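Local coordinates for protein topoisomerase IV subunit A (Escherichia coli, PDB 1ZVT) that forms part of a type II topoisomerase that alters and unlinks DNA, its C-terminal beta-pinwheel domain probably binding the DNA substrate, at residues G26-K30 against A67-G71; K123-P129 against S168-G172; Q199-T203 against L213-L218. One frame throughout, in Å; residues are numbered along the deposited sequence.

Overall arrangement
The three contacts follow one another along the chain without touching; their centres lie 31 to 41 Å apart. They share no strand or helix. Contacts 1 and 2 lie at the surface, whereas contact 3 is partly buried, with leucines packed against a neighbouring sheet. The chemistry differs accordingly. In contact 1, two loops beside one four-stranded sheet meet through a pair of amides and two bridging waters. Contact 2 joins chain leading away from one such sheet to chain leading into the next, using backbone bonds and a lysine. In contact 3 an antiparallel backbone pair is followed directly by a short helix, whose start carries an arginine-glutamate salt bridge.

Contact 1 of 3, residues G26-K30 against A67-G71; sequences GLNYK and ARGQG
The main side-chain contact is between Asn28 and Gln70, whose amide planes are turned 48° apart, so the two groups meet askew and not flat against each other. Asn28 has its CG opposite the backbone N (chi1 -176°), which aims the carboxamide at the 67-71 loop and sets OD1 3.3 Å from CG of Gln70. The Gln70 chain runs out extended and carries its own amide along the backbone of the other loop, with NE2 3.5 Å from CA of Lys30 and OE1 3.8 Å from CB of Lys30. Cut back to alanine, this glutamine would lose the amide that lies against CA and CB of Lys30, and the Asn28 carboxamide would probably be left freer to turn.

Two waters link the backbones. One accepts from Asn28 N and donates to Ala67 O at 2.8 Å; the other accepts from Lys30 N and donates to Gln70 O at 3.0 Å. Both loops flank the first sheet of the beta-pinwheel: 26-30 joins strand 13-18 to strand 35-42, and the loop 67-71 leads into strand 72-73, which pairs with 13-18. From strand 13-18, one of the two inner strands, Arg15 bonds to both Asn28 O and Ala67 O, and forms a cation-pi contact with Tyr29.

The apolar part is small: CD2 of Leu27 reaches CB of Ala67 at 4.1 Å, and Leu27 also touches Val7 of strand 3-9.

Contact 2 of 3, residues K123-P129 against S168-G172; sequences KALITLP and SKGKG
Ser168 offers its carbonyl O to NZ of Lys123 at 2.9 Å, across a junction between neighbouring blades of the beta-pinwheel. Strand 123-124 closes the sheet that holds strand 55-59, while 168-172 leads into strand 173-174, which closes the next sheet, beside strand 106-111. The touching parts of the two segments run in nearly the same direction, 25° apart. Lys123 is stretched out in full, CG swung opposite the backbone N (chi1 155°), and its ammonium also bonds to Asp114 O, so one charge grips two carbonyls.

At Lys169 the crossing is at about a right angle: its CB lies 3.9 Å from CE of Lys123, and its CA comes within 3.2 Å of Leu125 O in a CA-H...O contact.

Gly170 is bridged to Ile126 by backbone bonds on both of its polar atoms. Its N donates to Leu125 O at 3.0 Å, and its O accepts from Thr127 N at 3.0 Å, that donor standing 66° out of the carbonyl plane. A side chain at Gly170 would jam against the preceding carbonyl O at these backbone angles.

The extended Lys171 chain crosses Pro129 at about a right angle, its CE 4.2 Å from CG of Pro129, and makes a cation-pi contact with Tyr106 of strand 106-111. Its backbone is tied back by water, a single molecule donating to both Lys171 O and Thr127 O, at 2.8 Å from the latter.

Contact 3 of 3, residues Q199-T203 against L213-L218; sequences QSTLT and LRPEEL
Pro215 presents its ring to Gln199 and Thr201, and the two approach it differently. The Gln199 chain crosses it at about a right angle: a bend at chi2 (-60°) brings the amide end to the CB-CG edge of the ring, OE1 of Gln199 3.6 Å from CG of Pro215. Thr201 comes in obliquely, its OG1 3.7 Å from CD of Pro215, while its CG2 rests against the carbonyl O of Leu213. On the other side of the strand's backbone, Leu202 meets Leu218 nearly perpendicular, CD1 of Leu202 to CD1 of Leu218 at 4.1 Å. Ring and leucine both pack on Ser200 O, which lies 3.4 Å from CD of Pro215 and also touches CD1 of Leu218.

The backbone fixes this register. Leu202 and Leu213 form an antiparallel hydrogen-bonded pair, Leu202 N giving to Leu213 O at 3.0 Å and Leu213 N to Leu202 O at 2.7 Å.

Directly after that pair the chain turns into a helix with Arg214 at its N-cap. Glu217, three residues on, accepts from Arg214 N through OE1 at 2.7 Å. The same OE1 takes a straight bond (179°) from Arg214 NE in the guanidinium plane, and OE2 receives Arg214 NH2 at 2.8 Å, a side-on salt bridge that holds the two flat groups together. OE1 of Glu216 adds a long, purely electrostatic contact over one guanidinium face.

Strand 201-206 lies between strands 209-213 and 240-244; Leu202 packs on Ile243 and on Tyr194 and Leu196 of strand 190-196, while Leu213 and Leu218 both rest on Met156 of strand 155-160, seating helix 215-219 against the adjoining four-stranded sheet.

Contact 1 of 3, residues G26-K30 against A67-G71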
ATOM      1  N   GLY A  26      21.265  -7.964  -2.200  1.00 23.38           N
ATOM      2  CA  GLY A  26      22.690  -8.186  -2.457  1.00 24.13           C
ATOM      3  C   GLY A  26      23.275  -7.482  -3.676  1.00 24.75           C
ATOM      4  O   GLY A  26      24.465  -7.604  -3.949  1.00 25.09           O
ATOM      5  N   LEU A  27      22.449  -6.758  -4.426  1.00 24.70           N
ATOM      6  CA  LEU A  27      22.933  -6.005  -5.586  1.00 25.25           C
ATOM      7  C   LEU A  27      23.801  -4.825  -5.185  1.00 26.13           C
ATOM      8  O   LEU A  27      23.842  -4.436  -4.016  1.00 26.23           O
ATOM      9  CB  LEU A  27      21.752  -5.504  -6.414  1.00 24.64           C
ATOM     10  CG  LEU A  27      20.856  -6.591  -6.997  1.00 23.74           C
ATOM     11  CD1 LEU A  27      19.575  -5.992  -7.534  1.00 26.24           C
ATOM     12  CD2 LEU A  27      21.584  -7.346  -8.107  1.00 26.31           C
ATOM     13  N   ASN A  28      24.490  -4.267  -6.186  1.00 27.61           N
ATOM     14  CA  ASN A  28      25.281  -3.057  -6.046  1.00 29.13           C
ATOM     15  C   ASN A  28      24.360  -1.849  -5.875  1.00 29.48           C
ATOM     16  O   ASN A  28      23.429  -1.659  -6.655  1.00 29.97           O
ATOM     17  CB  ASN A  28      26.153  -2.914  -7.302  1.00 30.09           C
ATOM     18  CG  ASN A  28      27.110  -1.728  -7.250  1.00 33.13           C
ATOM     19  OD1 ASN A  28      27.582  -1.267  -8.293  1.00 39.56           O
ATOM     20  ND2 ASN A  28      27.409  -1.237  -6.057  1.00 37.87           N
ATOM     21  N   TYR A  29      24.605  -1.050  -4.844  1.00 29.40           N
ATOM     22  CA  TYR A  29      23.908   0.222  -4.699  1.00 29.09           C
ATOM     23  C   TYR A  29      24.928   1.338  -4.681  1.00 30.35           C
ATOM     24  O   TYR A  29      26.081   1.104  -4.320  1.00 30.80           O
ATOM     25  CB  TYR A  29      23.041   0.241  -3.444  1.00 28.30           C
ATOM     26  CG  TYR A  29      21.915  -0.757  -3.567  1.00 26.41           C
ATOM     27  CD1 TYR A  29      22.064  -2.064  -3.108  1.00 25.42           C
ATOM     28  CD2 TYR A  29      20.714  -0.401  -4.182  1.00 27.41           C
ATOM     29  CE1 TYR A  29      21.037  -2.999  -3.253  1.00 22.87           C
ATOM     30  CE2 TYR A  29      19.680  -1.318  -4.329  1.00 22.92           C
ATOM     31  CZ  TYR A  29      19.844  -2.608  -3.855  1.00 22.76           C
ATOM     32  OH  TYR A  29      18.826  -3.527  -4.017  1.00 20.17           O
ATOM     33  N   LYS A  30      24.519   2.534  -5.098  1.00 30.65           N
ATOM     34  CA  LYS A  30      25.428   3.678  -5.034  1.00 31.40           C
ATOM     35  C   LYS A  30      25.680   4.045  -3.568  1.00 31.59           C
ATOM     36  O   LYS A  30      24.883   3.713  -2.690  1.00 32.16           O
ATOM     37  CB  LYS A  30      24.879   4.859  -5.843  1.00 31.62           C
ATOM     38  CG  LYS A  30      23.728   5.581  -5.195  1.00 32.63           C
ATOM     39  CD  LYS A  30      23.044   6.513  -6.173  1.00 33.14           C
ATOM     40  CE  LYS A  30      21.825   7.147  -5.522  1.00 34.47           C
ATOM     41  NZ  LYS A  30      22.170   8.443  -4.874  1.00 34.35           N
ATOM     42  N   ALA A  67      20.483  -5.718 -13.869  1.00 27.62           N
ATOM     43  CA  ALA A  67      20.935  -5.921 -12.480  1.00 28.94           C
ATOM     44  C   ALA A  67      22.310  -5.331 -12.218  1.00 29.47           C
ATOM     45  O   ALA A  67      22.580  -4.823 -11.137  1.00 28.75           O
ATOM     46  CB  ALA A  67      20.937  -7.406 -12.139  1.00 28.40           C
ATOM     47  N   ARG A  68      23.177  -5.428 -13.221  1.00 31.06           N
ATOM     48  CA  ARG A  68      24.504  -4.829 -13.162  1.00 33.15           C
ATOM     49  C   ARG A  68      24.410  -3.310 -13.235  1.00 33.20           C
ATOM     50  O   ARG A  68      23.633  -2.744 -14.011  1.00 34.56           O
ATOM     51  CB  ARG A  68      25.379  -5.384 -14.286  1.00 33.47           C
ATOM     52  CG  ARG A  68      25.579  -6.878 -14.174  1.00 36.95           C
ATOM     53  CD  ARG A  68      25.874  -7.536 -15.517  1.00 42.63           C
ATOM     54  NE  ARG A  68      26.144  -8.960 -15.326  1.00 45.93           N
ATOM     55  CZ  ARG A  68      27.353  -9.517 -15.391  1.00 48.14           C
ATOM     56  NH1 ARG A  68      28.425  -8.781 -15.673  1.00 48.64           N
ATOM     57  NH2 ARG A  68      27.489 -10.822 -15.183  1.00 48.71           N
ATOM     58  N   GLY A  69      25.212  -2.642 -12.428  1.00 33.61           N
ATOM     59  CA  GLY A  69      25.110  -1.204 -12.335  1.00 33.19           C
ATOM     60  C   GLY A  69      24.320  -0.902 -11.086  1.00 32.39           C
ATOM     61  O   GLY A  69      24.091  -1.799 -10.262  1.00 33.07           O
ATOM     62  N   GLN A  70      23.924   0.355 -10.932  1.00 31.54           N
ATOM     63  CA  GLN A  70      23.362   0.838  -9.677  1.00 31.16           C
ATOM     64  C   GLN A  70      21.936   1.336  -9.902  1.00 29.68           C
ATOM     65  O   GLN A  70      21.329   1.968  -9.039  1.00 29.13           O
ATOM     66  CB  GLN A  70      24.276   1.925  -9.076  1.00 31.36           C
ATOM     67  CG  GLN A  70      25.581   1.341  -8.519  1.00 33.16           C
ATOM     68  CD  GLN A  70      26.686   2.375  -8.261  1.00 33.78           C
ATOM     69  OE1 GLN A  70      26.742   3.436  -8.894  1.00 36.37           O
ATOM     70  NE2 GLN A  70      27.580   2.055  -7.329  1.00 37.26           N
ATOM     71  N   GLY A  71      21.401   0.990 -11.069  1.00 28.70           N
ATOM     72  CA  GLY A  71      20.073   1.427 -11.471  1.00 25.76           C
ATOM     73  C   GLY A  71      20.091   2.824 -12.059  1.00 24.47           C
ATOM     74  O   GLY A  71      21.145   3.367 -12.394  1.00 24.68           O
TER
HETATM   75  O   HOH W   1      24.381  -5.125  -9.069  1.00 38.87           O
HETATM   76  O   HOH W   2      21.766   2.797  -6.158  1.00 31.87           O

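Contact 2 of 3, residues K123-P129 against S168-G172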
ATOM      1  N   LYS A 123      -0.955   9.673 -13.177  1.00 21.87           N
ATOM      2  CA  LYS A 123      -2.385   9.903 -12.959  1.00 22.47           C
ATOM      3  C   LYS A 123      -2.682  10.251 -11.511  1.00 21.78           C
ATOM      4  O   LYS A 123      -2.095   9.672 -10.599  1.00 20.70           O
ATOM      5  CB  LYS A 123      -3.159   8.633 -13.365  1.00 23.21           C
ATOM      6  CG  LYS A 123      -4.500   8.423 -12.706  1.00 25.95           C
ATOM      7  CD  LYS A 123      -5.144   7.120 -13.163  1.00 24.55           C
ATOM      8  CE  LYS A 123      -6.470   6.906 -12.435  1.00 27.42           C
ATOM      9  NZ  LYS A 123      -7.209   5.688 -12.911  1.00 27.85           N
ATOM     10  N   ALA A 124      -3.602  11.204 -11.291  1.00 21.09           N
ATOM     11  CA  ALA A 124      -4.112  11.455  -9.948  1.00 21.47           C
ATOM     12  C   ALA A 124      -5.012  10.287  -9.588  1.00 21.83           C
ATOM     13  O   ALA A 124      -6.090  10.137 -10.165  1.00 23.83           O
ATOM     14  CB  ALA A 124      -4.901  12.785  -9.920  1.00 21.60           C
ATOM     15  N   LEU A 125      -4.554   9.408  -8.709  1.00 20.74           N
ATOM     16  CA  LEU A 125      -5.296   8.169  -8.462  1.00 20.79           C
ATOM     17  C   LEU A 125      -6.132   8.278  -7.199  1.00 20.58           C
ATOM     18  O   LEU A 125      -7.316   7.945  -7.204  1.00 20.89           O
ATOM     19  CB  LEU A 125      -4.359   6.968  -8.372  1.00 20.20           C
ATOM     20  CG  LEU A 125      -4.899   5.658  -7.797  1.00 20.27           C
ATOM     21  CD1 LEU A 125      -5.890   5.011  -8.741  1.00 22.72           C
ATOM     22  CD2 LEU A 125      -3.714   4.709  -7.502  1.00 23.00           C
ATOM     23  N   ILE A 126      -5.497   8.691  -6.108  1.00 20.42           N
ATOM     24  CA  ILE A 126      -6.240   8.907  -4.862  1.00 20.81           C
ATOM     25  C   ILE A 126      -6.061  10.339  -4.371  1.00 21.10           C
ATOM     26  O   ILE A 126      -4.941  10.873  -4.311  1.00 20.82           O
ATOM     27  CB  ILE A 126      -5.934   7.842  -3.777  1.00 21.66           C
ATOM     28  CG1 ILE A 126      -6.739   8.121  -2.496  1.00 22.47           C
ATOM     29  CG2 ILE A 126      -4.434   7.737  -3.505  1.00 22.26           C
ATOM     30  CD1 ILE A 126      -6.927   6.887  -1.659  1.00 23.40           C
ATOM     31  N   THR A 127      -7.185  10.983  -4.096  1.00 20.81           N
ATOM     32  CA  THR A 127      -7.170  12.347  -3.643  1.00 21.07           C
ATOM     33  C   THR A 127      -6.991  12.367  -2.127  1.00 20.96           C
ATOM     34  O   THR A 127      -7.760  11.741  -1.398  1.00 22.18           O
ATOM     35  CB  THR A 127      -8.470  13.041  -4.042  1.00 21.49           C
ATOM     36  OG1 THR A 127      -8.632  12.882  -5.451  1.00 23.36           O
ATOM     37  CG2 THR A 127      -8.433  14.513  -3.689  1.00 22.28           C
ATOM     38  N   LEU A 128      -5.968  13.080  -1.669  1.00 19.97           N
ATOM     39  CA  LEU A 128      -5.681  13.158  -0.242  1.00 19.20           C
ATOM     40  C   LEU A 128      -6.259  14.423   0.362  1.00 19.23           C
ATOM     41  O   LEU A 128      -5.977  15.541  -0.127  1.00 19.26           O
ATOM     42  CB  LEU A 128      -4.183  13.170   0.002  1.00 19.47           C
ATOM     43  CG  LEU A 128      -3.404  11.972  -0.535  1.00 19.62           C
ATOM     44  CD1 LEU A 128      -1.931  12.195  -0.282  1.00 22.31           C
ATOM     45  CD2 LEU A 128      -3.889  10.687   0.145  1.00 20.39           C
ATOM     46  N   PRO A 129      -7.047  14.263   1.435  1.00 18.81           N
ATOM     47  CA  PRO A 129      -7.437  15.406   2.287  1.00 19.28           C
ATOM     48  C   PRO A 129      -6.247  16.140   2.867  1.00 20.50           C
ATOM     49  O   PRO A 129      -5.132  15.659   2.783  1.00 20.61           O
ATOM     50  CB  PRO A 129      -8.258  14.742   3.403  1.00 18.87           C
ATOM     51  CG  PRO A 129      -8.863  13.544   2.717  1.00 19.19           C
ATOM     52  CD  PRO A 129      -7.707  13.013   1.864  1.00 19.04           C
ATOM     53  N   SER A 168     -12.345   4.027 -10.058  1.00 22.51           N
ATOM     54  CA  SER A 168     -11.109   4.044 -10.869  1.00 23.40           C
ATOM     55  C   SER A 168     -10.161   5.115 -10.362  1.00 23.18           C
ATOM     56  O   SER A 168      -8.987   5.134 -10.732  1.00 23.40           O
ATOM     57  CB  SER A 168     -11.415   4.285 -12.348  1.00 23.88           C
ATOM     58  OG  SER A 168     -12.067   5.526 -12.504  1.00 26.97           O
ATOM     59  N   LYS A 169     -10.688   6.019  -9.541  1.00 22.65           N
ATOM     60  CA  LYS A 169      -9.909   7.082  -8.917  1.00 23.59           C
ATOM     61  C   LYS A 169     -10.800   7.883  -7.965  1.00 22.97           C
ATOM     62  O   LYS A 169     -12.024   7.659  -7.910  1.00 23.92           O
ATOM     63  CB  LYS A 169      -9.342   8.021  -9.992  1.00 23.63           C
ATOM     64  CG  LYS A 169     -10.436   8.774 -10.759  1.00 25.56           C
ATOM     65  CD  LYS A 169      -9.860   9.622 -11.913  1.00 27.13           C
ATOM     66  CE  LYS A 169     -10.926  10.544 -12.490  1.00 34.16           C
ATOM     67  NZ  LYS A 169     -12.267   9.879 -12.672  1.00 37.09           N
ATOM     68  N   GLY A 170     -10.190   8.826  -7.247  1.00 21.87           N
ATOM     69  CA  GLY A 170     -10.920   9.816  -6.431  1.00 22.07           C
ATOM     70  C   GLY A 170     -10.509   9.797  -4.975  1.00 21.32           C
ATOM     71  O   GLY A 170      -9.524   9.135  -4.590  1.00 21.13           O
ATOM     72  N   LYS A 171     -11.269  10.515  -4.156  1.00 20.31           N
ATOM     73  CA  LYS A 171     -11.049  10.479  -2.711  1.00 20.29           C
ATOM     74  C   LYS A 171     -11.387   9.102  -2.158  1.00 20.17           C
ATOM     75  O   LYS A 171     -10.751   8.638  -1.202  1.00 19.88           O
ATOM     76  CB  LYS A 171     -11.923  11.536  -2.038  1.00 19.71           C
ATOM     77  CG  LYS A 171     -11.820  11.593  -0.526  1.00 21.12           C
ATOM     78  CD  LYS A 171     -12.913  12.528   0.024  1.00 23.46           C
ATOM     79  CE  LYS A 171     -12.808  12.736   1.528  1.00 24.82           C
ATOM     80  NZ  LYS A 171     -13.816  13.748   2.016  1.00 23.11           N
ATOM     81  N   GLY A 172     -12.382   8.449  -2.764  1.00 19.94           N
ATOM     82  CA  GLY A 172     -12.937   7.230  -2.212  1.00 19.45           C
ATOM     83  C   GLY A 172     -14.081   7.472  -1.245  1.00 20.31           C
ATOM     84  O   GLY A 172     -14.489   8.621  -0.979  1.00 20.50           O
TER
HETATM   85  O   HOH W   3      -8.703   9.748   0.298  1.00 18.46           O

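Contact 3 of 3, residues Q199-T203 against L213-L218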
ATOM      1  N   GLN A 199     -10.364 -16.517   8.521  1.00 26.81           N
ATOM      2  CA  GLN A 199      -9.948 -17.188   9.754  1.00 27.03           C
ATOM      3  C   GLN A 199      -8.556 -16.745  10.226  1.00 26.50           C
ATOM      4  O   GLN A 199      -7.806 -17.517  10.838  1.00 26.96           O
ATOM      5  CB  GLN A 199     -10.036 -18.721   9.606  1.00 28.53           C
ATOM      6  CG  GLN A 199     -11.485 -19.267   9.596  1.00 30.85           C
ATOM      7  CD  GLN A 199     -12.267 -18.938  10.885  1.00 36.45           C
ATOM      8  OE1 GLN A 199     -11.976 -19.472  11.955  1.00 39.69           O
ATOM      9  NE2 GLN A 199     -13.268 -18.056  10.774  1.00 37.59           N
ATOM     10  N   SER A 200      -8.210 -15.488   9.951  1.00 25.74           N
ATOM     11  CA  SER A 200      -6.922 -14.954  10.394  1.00 24.88           C
ATOM     12  C   SER A 200      -6.840 -14.648  11.891  1.00 24.41           C
ATOM     13  O   SER A 200      -7.859 -14.350  12.551  1.00 23.76           O
ATOM     14  CB  SER A 200      -6.585 -13.681   9.608  1.00 25.12           C
ATOM     15  OG  SER A 200      -6.590 -13.935   8.220  1.00 25.17           O
ATOM     16  N   THR A 201      -5.610 -14.692  12.409  1.00 23.95           N
ATOM     17  CA  THR A 201      -5.288 -14.268  13.769  1.00 24.13           C
ATOM     18  C   THR A 201      -4.266 -13.153  13.643  1.00 24.19           C
ATOM     19  O   THR A 201      -3.390 -13.236  12.794  1.00 23.87           O
ATOM     20  CB  THR A 201      -4.686 -15.429  14.598  1.00 24.35           C
ATOM     21  OG1 THR A 201      -5.670 -16.460  14.748  1.00 26.48           O
ATOM     22  CG2 THR A 201      -4.208 -14.969  15.963  1.00 25.99           C
ATOM     23  N   LEU A 202      -4.443 -12.100  14.446  1.00 23.37           N
ATOM     24  CA  LEU A 202      -3.509 -10.973  14.544  1.00 25.14           C
ATOM     25  C   LEU A 202      -2.930 -10.924  15.945  1.00 24.97           C
ATOM     26  O   LEU A 202      -3.669 -10.968  16.944  1.00 24.67           O
ATOM     27  CB  LEU A 202      -4.218  -9.641  14.265  1.00 26.32           C
ATOM     28  CG  LEU A 202      -4.267  -9.230  12.790  1.00 29.10           C
ATOM     29  CD1 LEU A 202      -5.428  -9.867  12.079  1.00 32.40           C
ATOM     30  CD2 LEU A 202      -4.378  -7.737  12.723  1.00 30.54           C
ATOM     31  N   THR A 203      -1.614 -10.803  16.026  1.00 23.75           N
ATOM     32  CA  THR A 203      -0.963 -10.585  17.300  1.00 23.92           C
ATOM     33  C   THR A 203      -0.328  -9.213  17.196  1.00 24.06           C
ATOM     34  O   THR A 203       0.435  -8.968  16.281  1.00 24.17           O
ATOM     35  CB  THR A 203       0.102 -11.652  17.571  1.00 24.34           C
ATOM     36  OG1 THR A 203      -0.527 -12.949  17.602  1.00 26.16           O
ATOM     37  CG2 THR A 203       0.792 -11.408  18.885  1.00 25.00           C
ATOM     38  N   LEU A 213      -5.595 -11.579  18.783  1.00 26.82           N
ATOM     39  CA  LEU A 213      -6.971 -11.510  18.330  1.00 25.73           C
ATOM     40  C   LEU A 213      -7.210 -12.640  17.361  1.00 25.69           C
ATOM     41  O   LEU A 213      -6.829 -12.550  16.201  1.00 23.54           O
ATOM     42  CB  LEU A 213      -7.246 -10.161  17.654  1.00 26.68           C
ATOM     43  CG  LEU A 213      -6.858  -8.966  18.519  1.00 27.62           C
ATOM     44  CD1 LEU A 213      -6.798  -7.693  17.690  1.00 29.15           C
ATOM     45  CD2 LEU A 213      -7.835  -8.836  19.687  1.00 30.98           C
ATOM     46  N   ARG A 214      -7.817 -13.720  17.844  1.00 25.69           N
ATOM     47  CA  ARG A 214      -8.210 -14.806  16.954  1.00 26.43           C
ATOM     48  C   ARG A 214      -9.512 -14.423  16.249  1.00 26.57           C
ATOM     49  O   ARG A 214     -10.102 -13.389  16.576  1.00 25.60           O
ATOM     50  CB  ARG A 214      -8.415 -16.114  17.732  1.00 28.02           C
ATOM     51  CG  ARG A 214      -7.214 -16.564  18.558  1.00 29.71           C
ATOM     52  CD  ARG A 214      -7.686 -17.567  19.608  1.00 35.63           C
ATOM     53  NE  ARG A 214      -8.813 -17.018  20.370  1.00 38.76           N
ATOM     54  CZ  ARG A 214      -9.504 -17.670  21.303  1.00 41.62           C
ATOM     55  NH1 ARG A 214      -9.195 -18.925  21.622  1.00 43.18           N
ATOM     56  NH2 ARG A 214     -10.513 -17.061  21.918  1.00 40.84           N
ATOM     57  N   PRO A 215      -9.987 -15.262  15.305  1.00 26.83           N
ATOM     58  CA  PRO A 215     -11.269 -14.978  14.652  1.00 26.95           C
ATOM     59  C   PRO A 215     -12.384 -14.621  15.637  1.00 27.77           C
ATOM     60  O   PRO A 215     -13.171 -13.706  15.361  1.00 26.66           O
ATOM     61  CB  PRO A 215     -11.581 -16.281  13.919  1.00 27.72           C
ATOM     62  CG  PRO A 215     -10.238 -16.831  13.610  1.00 27.28           C
ATOM     63  CD  PRO A 215      -9.371 -16.492  14.775  1.00 27.07           C
ATOM     64  N   GLU A 216     -12.438 -15.336  16.764  1.00 28.41           N
ATOM     65  CA  GLU A 216     -13.416 -15.056  17.826  1.00 29.84           C
ATOM     66  C   GLU A 216     -13.373 -13.602  18.286  1.00 29.35           C
ATOM     67  O   GLU A 216     -14.411 -12.943  18.353  1.00 30.13           O
ATOM     68  CB  GLU A 216     -13.268 -16.031  19.006  1.00 30.56           C
ATOM     69  CG  GLU A 216     -13.660 -17.489  18.668  1.00 34.80           C
ATOM     70  CD  GLU A 216     -12.524 -18.339  18.081  1.00 39.60           C
ATOM     71  OE1 GLU A 216     -11.487 -17.805  17.619  1.00 39.08           O
ATOM     72  OE2 GLU A 216     -12.681 -19.576  18.077  1.00 42.66           O
ATOM     73  N   GLU A 217     -12.175 -13.094  18.580  1.00 28.77           N
ATOM     74  CA  GLU A 217     -12.026 -11.699  18.988  1.00 27.90           C
ATOM     75  C   GLU A 217     -12.332 -10.723  17.836  1.00 26.72           C
ATOM     76  O   GLU A 217     -12.929  -9.676  18.042  1.00 26.36           O
ATOM     77  CB  GLU A 217     -10.620 -11.443  19.545  1.00 29.13           C
ATOM     78  CG  GLU A 217     -10.341 -12.079  20.923  1.00 31.82           C
ATOM     79  CD  GLU A 217     -10.017 -13.565  20.854  1.00 36.41           C
ATOM     80  OE1 GLU A 217      -9.652 -14.055  19.767  1.00 37.42           O
ATOM     81  OE2 GLU A 217     -10.133 -14.264  21.894  1.00 39.41           O
ATOM     82  N   LEU A 218     -11.928 -11.069  16.616  1.00 25.52           N
ATOM     83  CA  LEU A 218     -12.157 -10.153  15.488  1.00 24.72           C
ATOM     84  C   LEU A 218     -13.644 -10.028  15.138  1.00 24.92           C
ATOM     85  O   LEU A 218     -14.073  -8.996  14.648  1.00 24.56           O
ATOM     86  CB  LEU A 218     -11.319 -10.539  14.266  1.00 25.06           C
ATOM     87  CG  LEU A 218      -9.797 -10.445  14.482  1.00 24.70           C
ATOM     88  CD1 LEU A 218      -9.045 -11.201  13.384  1.00 26.85           C
ATOM     89  CD2 LEU A 218      -9.324  -8.989  14.579  1.00 26.23           C
TER